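Side-chain contacts in metallocarboxypeptidase (Trypanosoma cruzi, PDB 3DWC), which probably removes single amino acids from the C-terminal end of peptides, with broad specificity but sparing proline, as a metal-dependent carboxypeptidase of the M32 family: residues A319-L322 and V323-F326; V446-C449 and I450-G453. All blocks are in the same frame, centred on the assembly; numbering follows the deposited sequence.

Contact 1 of 2, residues A319-L322 and V323-F326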
loop_
_atom_site.group_PDB
_atom_site.type_symbol
_atom_site.label_atom_id
_atom_site.label_comp_id
_atom_site.label_asym_id
_atom_site.label_seq_id
_atom_site.Cartn_x
_atom_site.Cartn_y
_atom_site.Cartn_z
ATOM N N ALA B 319 -30.980 -4.007 -17.277
ATOM C CA ALA B 319 -31.315 -3.160 -18.428
ATOM C C ALA B 319 -31.656 -1.708 -18.099
ATOM O O ALA B 319 -31.061 -0.767 -18.706
ATOM C CB ALA B 319 -32.401 -3.816 -19.270
ATOM N N PRO B 320 -32.603 -1.483 -17.180
ATOM C CA PRO B 320 -32.896 -0.098 -16.786
ATOM C C PRO B 320 -31.788 0.656 -16.046
ATOM O O PRO B 320 -31.790 1.892 -16.050
ATOM C CB PRO B 320 -34.113 -0.241 -15.837
ATOM C CG PRO B 320 -34.572 -1.635 -15.950
ATOM C CD PRO B 320 -33.440 -2.451 -16.439
ATOM N N ARG B 321 -30.892 -0.047 -15.358
ATOM C CA ARG B 321 -29.686 0.604 -14.861
ATOM C C ARG B 321 -28.778 1.025 -15.986
ATOM O O ARG B 321 -28.079 2.044 -15.877
ATOM C CB ARG B 321 -28.886 -0.287 -13.938
ATOM C CG ARG B 321 -29.695 -0.872 -12.801
ATOM C CD ARG B 321 -30.129 0.142 -11.795
ATOM N NE ARG B 321 -31.285 -0.403 -11.115
ATOM C CZ ARG B 321 -32.542 -0.268 -11.518
ATOM N NH1 ARG B 321 -32.866 0.518 -12.559
ATOM N NH2 ARG B 321 -33.504 -0.870 -10.821
ATOM N N LEU B 322 -28.770 0.283 -17.084
ATOM C CA LEU B 322 -27.931 0.693 -18.211
ATOM C C LEU B 322 -28.526 1.947 -18.821
ATOM O O LEU B 322 -27.789 2.819 -19.248
ATOM C CB LEU B 322 -27.767 -0.398 -19.268
ATOM C CG LEU B 322 -27.074 -1.695 -18.832
ATOM C CD1 LEU B 322 -27.192 -2.766 -19.946
ATOM C CD2 LEU B 322 -25.650 -1.451 -18.440
ATOM N N VAL B 323 -29.844 2.058 -18.861
ATOM C CA VAL B 323 -30.485 3.300 -19.370
ATOM C C VAL B 323 -30.157 4.507 -18.452
ATOM O O VAL B 323 -29.723 5.561 -18.896
ATOM C CB VAL B 323 -32.008 3.112 -19.534
ATOM C CG1 VAL B 323 -32.710 4.477 -19.863
ATOM C CG2 VAL B 323 -32.269 2.076 -20.591
ATOM N N GLU B 324 -30.285 4.285 -17.154
ATOM C CA GLU B 324 -30.024 5.293 -16.141
ATOM C C GLU B 324 -28.576 5.837 -16.110
ATOM O O GLU B 324 -28.371 7.056 -15.971
ATOM C CB GLU B 324 -30.368 4.674 -14.801
ATOM C CG GLU B 324 -30.116 5.582 -13.631
ATOM C CD GLU B 324 -30.312 4.865 -12.302
ATOM O OE1 GLU B 324 -30.756 3.674 -12.320
ATOM O OE2 GLU B 324 -30.003 5.510 -11.254
ATOM N N TYR B 325 -27.595 4.936 -16.231
ATOM C CA TYR B 325 -26.172 5.290 -16.138
ATOM C C TYR B 325 -25.581 5.734 -17.463
ATOM O O TYR B 325 -24.674 6.549 -17.484
ATOM C CB TYR B 325 -25.352 4.121 -15.560
ATOM C CG TYR B 325 -25.399 4.092 -14.059
ATOM C CD1 TYR B 325 -24.396 4.666 -13.272
ATOM C CD2 TYR B 325 -26.493 3.583 -13.422
ATOM C CE1 TYR B 325 -24.487 4.632 -11.871
ATOM C CE2 TYR B 325 -26.591 3.563 -12.047
ATOM C CZ TYR B 325 -25.605 4.075 -11.282
ATOM O OH TYR B 325 -25.832 4.041 -9.925
ATOM N N PHE B 326 -26.067 5.192 -18.586
ATOM C CA PHE B 326 -25.455 5.521 -19.898
ATOM C C PHE B 326 -26.384 6.261 -20.815
ATOM O O PHE B 326 -25.925 6.844 -21.797
ATOM C CB PHE B 326 -24.970 4.251 -20.631
ATOM C CG PHE B 326 -23.931 3.466 -19.866
ATOM C CD1 PHE B 326 -22.761 4.060 -19.412
ATOM C CD2 PHE B 326 -24.111 2.152 -19.616
ATOM C CE1 PHE B 326 -21.837 3.315 -18.692
ATOM C CE2 PHE B 326 -23.173 1.432 -18.910
ATOM C CZ PHE B 326 -22.070 2.008 -18.456
HETATM O O HOH W 1 -33.049 3.211 -13.072
#
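Four successive i to i+4 hydrogen bonds join 319-322 to 323-326 in the last turns of helix 312-326, from Val323 N to Ala319 O (3.1 Å) through to Phe326 N and Leu322 O (3.0 Å). On the polar side Arg321 and Glu324 run side by side. The arginine chain bends at chi2 (-69°), which brings its CD within 3.6 Å of Glu324 OE1, and its NH1 forms a long salt bridge of 3.8 Å with that same oxygen. Guanidinium and carboxylate planes are turned 67° apart, so the two groups do not meet as a flat, paired fork. Arg321 also makes a cation-pi contact with Phe317. A water donates to Glu324 OE1 at 2.5 Å and, weakly, to Pro320 O, linking the carboxylate back to the previous turn. Tyr325 turns the edge of its ring to Arg321 O, with CD2 3.3 Å away, while its side chain packs on helix 209-222. On the apolar side, Leu322 CD2 approaches Phe326 CE2 at 3.8 Å, the two side chains crossing at a slant; Phe258 touches both, and Phe207 meets the Phe326 ring edge-to-face. The chemistry thus divides by side: leucine and phenylalanine join an aromatic cluster, whereas the long ion pair probably adds only modestly to a helix held mainly by its backbone bonds.

Contact 2 of 2, residues V446-C449 and I450-G453; sequences VDDC and IRKG. With SO4 (sulfate ion), chain R.
Charge pairing between Asp448 and Arg451, one helical turn apart, dominates the polar side of this helix end. A single carboxylate oxygen does the work: Arg451 NE donates to Asp448 OD1 at 3.1 Å, and NH1 adds a weak bond to the same atom. NE meets OD1 on its anti side, 35° out of the carboxylate plane, and the two flat groups stand nearly perpendicular, at 83°. Arg451 reaches this position with CG set between its backbone N and carbonyl carbon (chi1 82°), then runs extended to NE, its CB and CG each lying 3.4 Å from Asp447 O. Beyond the ion pair, a sulfate ion, probably from the crystallisation liquor, sits at the guanidinium edge with its sulfur in plane; NH1 and NH2 share its O3, NH2 at 3.0 Å, through weak bonds. The guanidinium thus lies between two anions, which would be expected to favour its positive charge. Asp447, by contrast, is engaged by Arg438 of helix 421-441.

Apolar packing occupies the inner side. Val446 and Ile450 lie alongside each other, CG1 of the valine 3.8 Å from CD1 of the isoleucine, and both touch Ile458 of helix 456-467. Ile450 also reaches Ala313 and Phe314 of helix 312-326.

Backbone bonds complete the account. Ile450 N, Arg451 N and Lys452 N bond to Val446 O, Asp447 O and Asp448 O, and Lys452 also lays its CB and CG against Asp448 O. The chain then turns at Gly453, where phi is positive and two bonds run back into the last turn, one of them from Gly453 N to Ile450 O (3.0 Å): a Schellman motif, the classic C-terminal ending of an alpha-helix.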
loop_
_atom_site.group_PDB
_atom_site.type_symbol
_atom_site.label_atom_id
_atom_site.label_comp_id
_atom_site.label_asym_id
_atom_site.label_seq_id
_atom_site.Cartn_x
_atom_site.Cartn_y
_atom_site.Cartn_z
ATOM N N VAL B 446 -36.123 -16.996 -5.623
ATOM C CA VAL B 446 -34.788 -16.661 -6.109
ATOM C C VAL B 446 -34.919 -15.732 -7.303
ATOM O O VAL B 446 -34.261 -14.720 -7.332
ATOM C CB VAL B 446 -33.946 -17.901 -6.445
ATOM C CG1 VAL B 446 -32.570 -17.507 -7.014
ATOM C CG2 VAL B 446 -33.795 -18.790 -5.205
ATOM N N ASP B 447 -35.743 -16.071 -8.297
ATOM C CA ASP B 447 -35.921 -15.185 -9.459
ATOM C C ASP B 447 -36.360 -13.766 -9.075
ATOM O O ASP B 447 -35.850 -12.781 -9.634
ATOM C CB ASP B 447 -36.887 -15.775 -10.465
ATOM C CG ASP B 447 -36.309 -16.963 -11.215
ATOM O OD1 ASP B 447 -35.068 -17.151 -11.193
ATOM O OD2 ASP B 447 -37.117 -17.706 -11.821
ATOM N N ASP B 448 -37.245 -13.656 -8.093
ATOM C CA ASP B 448 -37.683 -12.344 -7.628
ATOM C C ASP B 448 -36.553 -11.564 -6.985
ATOM O O ASP B 448 -36.434 -10.373 -7.243
ATOM C CB ASP B 448 -38.852 -12.434 -6.637
ATOM C CG ASP B 448 -40.132 -12.768 -7.295
ATOM O OD1 ASP B 448 -40.128 -12.812 -8.536
ATOM O OD2 ASP B 448 -41.140 -13.003 -6.571
ATOM N N CYS B 449 -35.742 -12.220 -6.139
ATOM C CA CYS B 449 -34.548 -11.602 -5.565
ATOM C C CYS B 449 -33.600 -11.068 -6.629
ATOM O O CYS B 449 -33.122 -9.944 -6.537
ATOM C CB CYS B 449 -33.781 -12.597 -4.684
ATOM S SG CYS B 449 -34.686 -13.161 -3.189
ATOM N N ILE B 450 -33.306 -11.892 -7.626
ATOM C CA ILE B 450 -32.410 -11.498 -8.690
ATOM C C ILE B 450 -32.993 -10.347 -9.515
ATOM O O ILE B 450 -32.353 -9.317 -9.658
ATOM C CB ILE B 450 -32.027 -12.707 -9.607
ATOM C CG1 ILE B 450 -31.217 -13.774 -8.820
ATOM C CG2 ILE B 450 -31.203 -12.223 -10.811
ATOM C CD1 ILE B 450 -30.980 -15.156 -9.552
ATOM N N ARG B 451 -34.207 -10.496 -10.034
ATOM C CA ARG B 451 -34.754 -9.482 -10.925
ATOM C C ARG B 451 -34.999 -8.129 -10.252
ATOM O O ARG B 451 -34.965 -7.109 -10.925
ATOM C CB ARG B 451 -35.998 -10.009 -11.676
ATOM C CG ARG B 451 -37.277 -9.974 -10.954
ATOM C CD ARG B 451 -38.344 -10.816 -11.719
ATOM N NE ARG B 451 -39.539 -10.939 -10.916
ATOM C CZ ARG B 451 -40.399 -9.942 -10.695
ATOM N NH1 ARG B 451 -41.461 -10.165 -9.933
ATOM N NH2 ARG B 451 -40.230 -8.728 -11.245
ATOM N N LYS B 452 -35.210 -8.132 -8.938
ATOM C CA LYS B 452 -35.342 -6.919 -8.166
ATOM C C LYS B 452 -34.016 -6.447 -7.516
ATOM O O LYS B 452 -34.023 -5.444 -6.820
ATOM C CB LYS B 452 -36.372 -7.113 -7.038
ATOM C CG LYS B 452 -37.792 -7.418 -7.499
ATOM C CD LYS B 452 -38.722 -7.534 -6.293
ATOM C CE LYS B 452 -40.160 -7.979 -6.701
ATOM N NZ LYS B 452 -41.052 -8.110 -5.510
ATOM N N GLY B 453 -32.907 -7.157 -7.712
ATOM C CA GLY B 453 -31.642 -6.729 -7.128
ATOM C C GLY B 453 -31.656 -6.699 -5.600
ATOM O O GLY B 453 -31.044 -5.829 -4.978
HETATM S S SO4 R . -43.387 -6.966 -10.494
HETATM O O1 SO4 R . -44.630 -6.312 -10.911
HETATM O O2 SO4 R . -43.493 -7.441 -9.109
HETATM O O3 SO4 R . -43.141 -8.076 -11.413
HETATM O O4 SO4 R . -42.283 -6.008 -10.561
#

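Read from the N terminus, contact 1 comes first, in the closing turns of helix 312-326, and contact 2 follows more than a hundred residues later, where helix 443-451 ends. Each is local to a single helix and closes no long loop; they stand in series, neither nested nor crossed. Their centres are about 17 Å apart and their nearest atoms about 6 Å, without touching. Helix 312-326 nevertheless relates them: its earlier part receives side chains of contact 2, Arg451 touching Glu316 there, while its end carries contact 1 toward helix 209-222. Contact 2 extends the packing to helices 421-441 and 456-467, illustrating how helices far apart in sequence meet in a largely helical fold.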